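D-isomer specific 2-hydroxyacid dehydrogenase NAD-binding (Xanthobacter autotrophicus, PDB 4XA8) probably acts as an NAD(P)-dependent oxidoreductase of the D-2-hydroxyacid dehydrogenase family, binding the dinucleotide cofactor in a Rossmann-type domain. Local coordinates at the interface of chains A and B. Coordinates in Å, arbitrary orientation; residue numbers count along the deposited sequence, not the author numbering. Chains: chain A/B, D-isomer specific 2-hydroxyacid dehydrogenase NAD-binding.

The interface of chains A and B. Residues chain A 110, 113, 279-281, 284; chain B 117, 122, 125-126, 129.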
loop_
_atom_site.group_PDB
_atom_site.type_symbol
_atom_site.label_atom_id
_atom_site.label_comp_id
_atom_site.label_asym_id
_atom_site.label_seq_id
_atom_site.Cartn_x
_atom_site.Cartn_y
_atom_site.Cartn_z
ATOM N N PHE A 110 0.698 7.742 1.122
ATOM C CA PHE A 110 0.854 7.295 -0.246
ATOM C C PHE A 110 2.252 6.624 -0.488
ATOM O O PHE A 110 2.370 5.604 -1.142
ATOM C CB PHE A 110 0.665 8.466 -1.234
ATOM C CG PHE A 110 0.635 8.022 -2.671
ATOM C CD1 PHE A 110 -0.482 7.389 -3.177
ATOM C CD2 PHE A 110 1.728 8.164 -3.485
ATOM C CE1 PHE A 110 -0.519 6.948 -4.494
ATOM C CE2 PHE A 110 1.698 7.729 -4.789
ATOM C CZ PHE A 110 0.571 7.120 -5.303
ATOM N N PHE A 113 2.237 3.153 0.903
ATOM C CA PHE A 113 1.594 2.275 -0.091
ATOM C C PHE A 113 2.556 1.870 -1.221
ATOM O O PHE A 113 2.656 0.692 -1.555
ATOM C CB PHE A 113 0.340 2.955 -0.688
ATOM C CG PHE A 113 -0.055 2.386 -2.030
ATOM C CD1 PHE A 113 -0.733 1.186 -2.124
ATOM C CD2 PHE A 113 0.291 3.044 -3.195
ATOM C CE1 PHE A 113 -1.056 0.657 -3.387
ATOM C CE2 PHE A 113 -0.014 2.523 -4.458
ATOM C CZ PHE A 113 -0.665 1.322 -4.549
ATOM N N LEU A 279 3.681 1.396 -12.631
ATOM C CA LEU A 279 2.355 1.898 -12.260
ATOM C C LEU A 279 2.372 3.402 -12.403
ATOM O O LEU A 279 3.244 4.104 -11.814
ATOM C CB LEU A 279 1.959 1.510 -10.811
ATOM C CG LEU A 279 0.663 2.142 -10.230
ATOM C CD1 LEU A 279 -0.551 1.835 -11.094
ATOM C CD2 LEU A 279 0.400 1.682 -8.798
ATOM N N VAL A 280 1.488 3.888 -13.264
ATOM C CA VAL A 280 1.300 5.323 -13.497
ATOM C C VAL A 280 0.125 5.734 -12.624
ATOM O O VAL A 280 -0.972 5.128 -12.690
ATOM C CB VAL A 280 0.955 5.624 -14.974
ATOM C CG1 VAL A 280 0.475 7.077 -15.134
ATOM C CG2 VAL A 280 2.163 5.389 -15.856
ATOM N N THR A 281 0.372 6.699 -11.757
ATOM C CA THR A 281 -0.667 7.319 -10.970
ATOM C C THR A 281 -0.787 8.813 -11.327
ATOM O O THR A 281 0.205 9.522 -11.457
ATOM C CB THR A 281 -0.513 7.103 -9.445
ATOM O OG1 THR A 281 0.723 7.613 -8.923
ATOM C CG2 THR A 281 -0.659 5.579 -9.047
ATOM N N LEU A 284 -1.683 11.669 -7.480
ATOM C CA LEU A 284 -2.439 11.265 -6.331
ATOM C C LEU A 284 -1.765 11.548 -5.018
ATOM O O LEU A 284 -2.418 11.533 -3.979
ATOM C CB LEU A 284 -2.690 9.758 -6.361
ATOM C CG LEU A 284 -3.425 9.245 -7.589
ATOM C CD1 LEU A 284 -3.623 7.732 -7.382
ATOM C CD2 LEU A 284 -4.737 9.968 -7.791
ATOM N N ARG B 117 -4.638 0.943 -0.815
ATOM C CA ARG B 117 -4.840 0.632 -2.210
ATOM C C ARG B 117 -6.351 0.887 -2.552
ATOM O O ARG B 117 -6.663 1.505 -3.567
ATOM C CB ARG B 117 -4.381 -0.786 -2.488
ATOM C CG ARG B 117 -4.710 -1.408 -3.824
ATOM C CD ARG B 117 -4.125 -2.823 -4.042
ATOM N NE ARG B 117 -4.463 -3.164 -5.423
ATOM C CZ ARG B 117 -5.614 -3.660 -5.821
ATOM N NH1 ARG B 117 -6.552 -3.958 -4.945
ATOM N NH2 ARG B 117 -5.852 -3.827 -7.124
ATOM N N ILE B 122 -6.801 2.797 -6.179
ATOM C CA ILE B 122 -5.752 2.281 -7.062
ATOM C C ILE B 122 -6.285 1.306 -8.155
ATOM O O ILE B 122 -5.786 1.340 -9.274
ATOM C CB ILE B 122 -4.573 1.694 -6.253
ATOM C CG1 ILE B 122 -3.899 2.814 -5.391
ATOM C CG2 ILE B 122 -3.545 1.007 -7.113
ATOM C CD1 ILE B 122 -3.472 4.078 -6.092
ATOM N N PHE B 125 -7.317 3.350 -11.154
ATOM C CA PHE B 125 -6.111 3.846 -11.820
ATOM C C PHE B 125 -5.329 2.799 -12.571
ATOM O O PHE B 125 -4.800 3.097 -13.638
ATOM C CB PHE B 125 -5.229 4.638 -10.844
ATOM C CG PHE B 125 -5.910 5.845 -10.325
ATOM C CD1 PHE B 125 -6.190 6.931 -11.169
ATOM C CD2 PHE B 125 -6.313 5.922 -9.026
ATOM C CE1 PHE B 125 -6.849 8.060 -10.672
ATOM C CE2 PHE B 125 -7.004 7.014 -8.530
ATOM C CZ PHE B 125 -7.259 8.098 -9.355
ATOM N N GLU B 126 -5.236 1.576 -12.043
ATOM C CA GLU B 126 -4.518 0.486 -12.702
ATOM C C GLU B 126 -5.225 0.194 -14.025
ATOM O O GLU B 126 -4.551 -0.015 -15.047
ATOM C CB GLU B 126 -4.474 -0.836 -11.839
ATOM C CG GLU B 126 -3.552 -0.841 -10.643
ATOM C CD GLU B 126 -3.839 -1.986 -9.622
ATOM O OE1 GLU B 126 -4.439 -3.024 -9.962
ATOM O OE2 GLU B 126 -3.491 -1.830 -8.437
ATOM N N GLN B 129 -4.584 3.029 -16.657
ATOM C CA GLN B 129 -3.263 2.916 -17.276
ATOM C C GLN B 129 -3.276 1.914 -18.420
ATOM O O GLN B 129 -2.689 2.164 -19.473
ATOM C CB GLN B 129 -2.208 2.538 -16.229
ATOM C CG GLN B 129 -0.853 2.427 -16.862
ATOM C CD GLN B 129 0.236 1.941 -15.933
ATOM O OE1 GLN B 129 0.058 1.752 -14.739
ATOM N NE2 GLN B 129 1.342 1.621 -16.527
HETATM O O HOH W 1 -3.370 5.408 -13.895
#
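Helix 122-130 of chain B lies against helix 103-119 and strand 278-280 of chain A, an example of a dimer contact in which an apolar half and a polar half share one helix. B:Ile122, which gives up most surface to the partner in this patch, leads the apolar half. Its CG1 stands anti to the carbonyl carbon (chi1 -63°) and meets the tip of A:Phe113, CG1 to CZ 3.7 Å, while CD1 reaches on to A:Leu284 CD1 at 3.9 Å. A:Phe113 also lays CE1 against CB of B:Arg117 at 3.7 Å, the aliphatic root of that side chain. One turn along, A:Leu284 and B:Phe125 meet tip to tip: the CD1 methyl sits over one ring face, offset toward the rim, and CD2 touches CZ at 3.5 Å. A:Leu279, with CG anti to its backbone N, crosses obliquely to helix 122-130, its CD1 methyl packing on the CG methylene of B:Glu126 and near B:Gln129 OE1. The B:Glu126 carboxylate is held by a salt bridge to B:Arg117 within its own subunit (OE1 to NH2 3.3 Å).

The polar half belongs to B:Gln129. Fully extended, with CG anti to the backbone N (chi1 -180°), it carries OE1 to the amide N of A:Val280 at 3.0 Å, in a nearly straight bond (170° at H) whose donor stands above the carbonyl plane. An alanine here, lacking OE1 and the carbons that pack on A:Val280 CB, would probably weaken the hold of the helix on strand 278-280. A water joins the backbone oxygens of A:Val280 and B:Phe125, 2.7 Å from each O. Repeated by two-fold symmetry, the patch ties strand to helix between subunits and likely helps to hold together the dimer typical of this family.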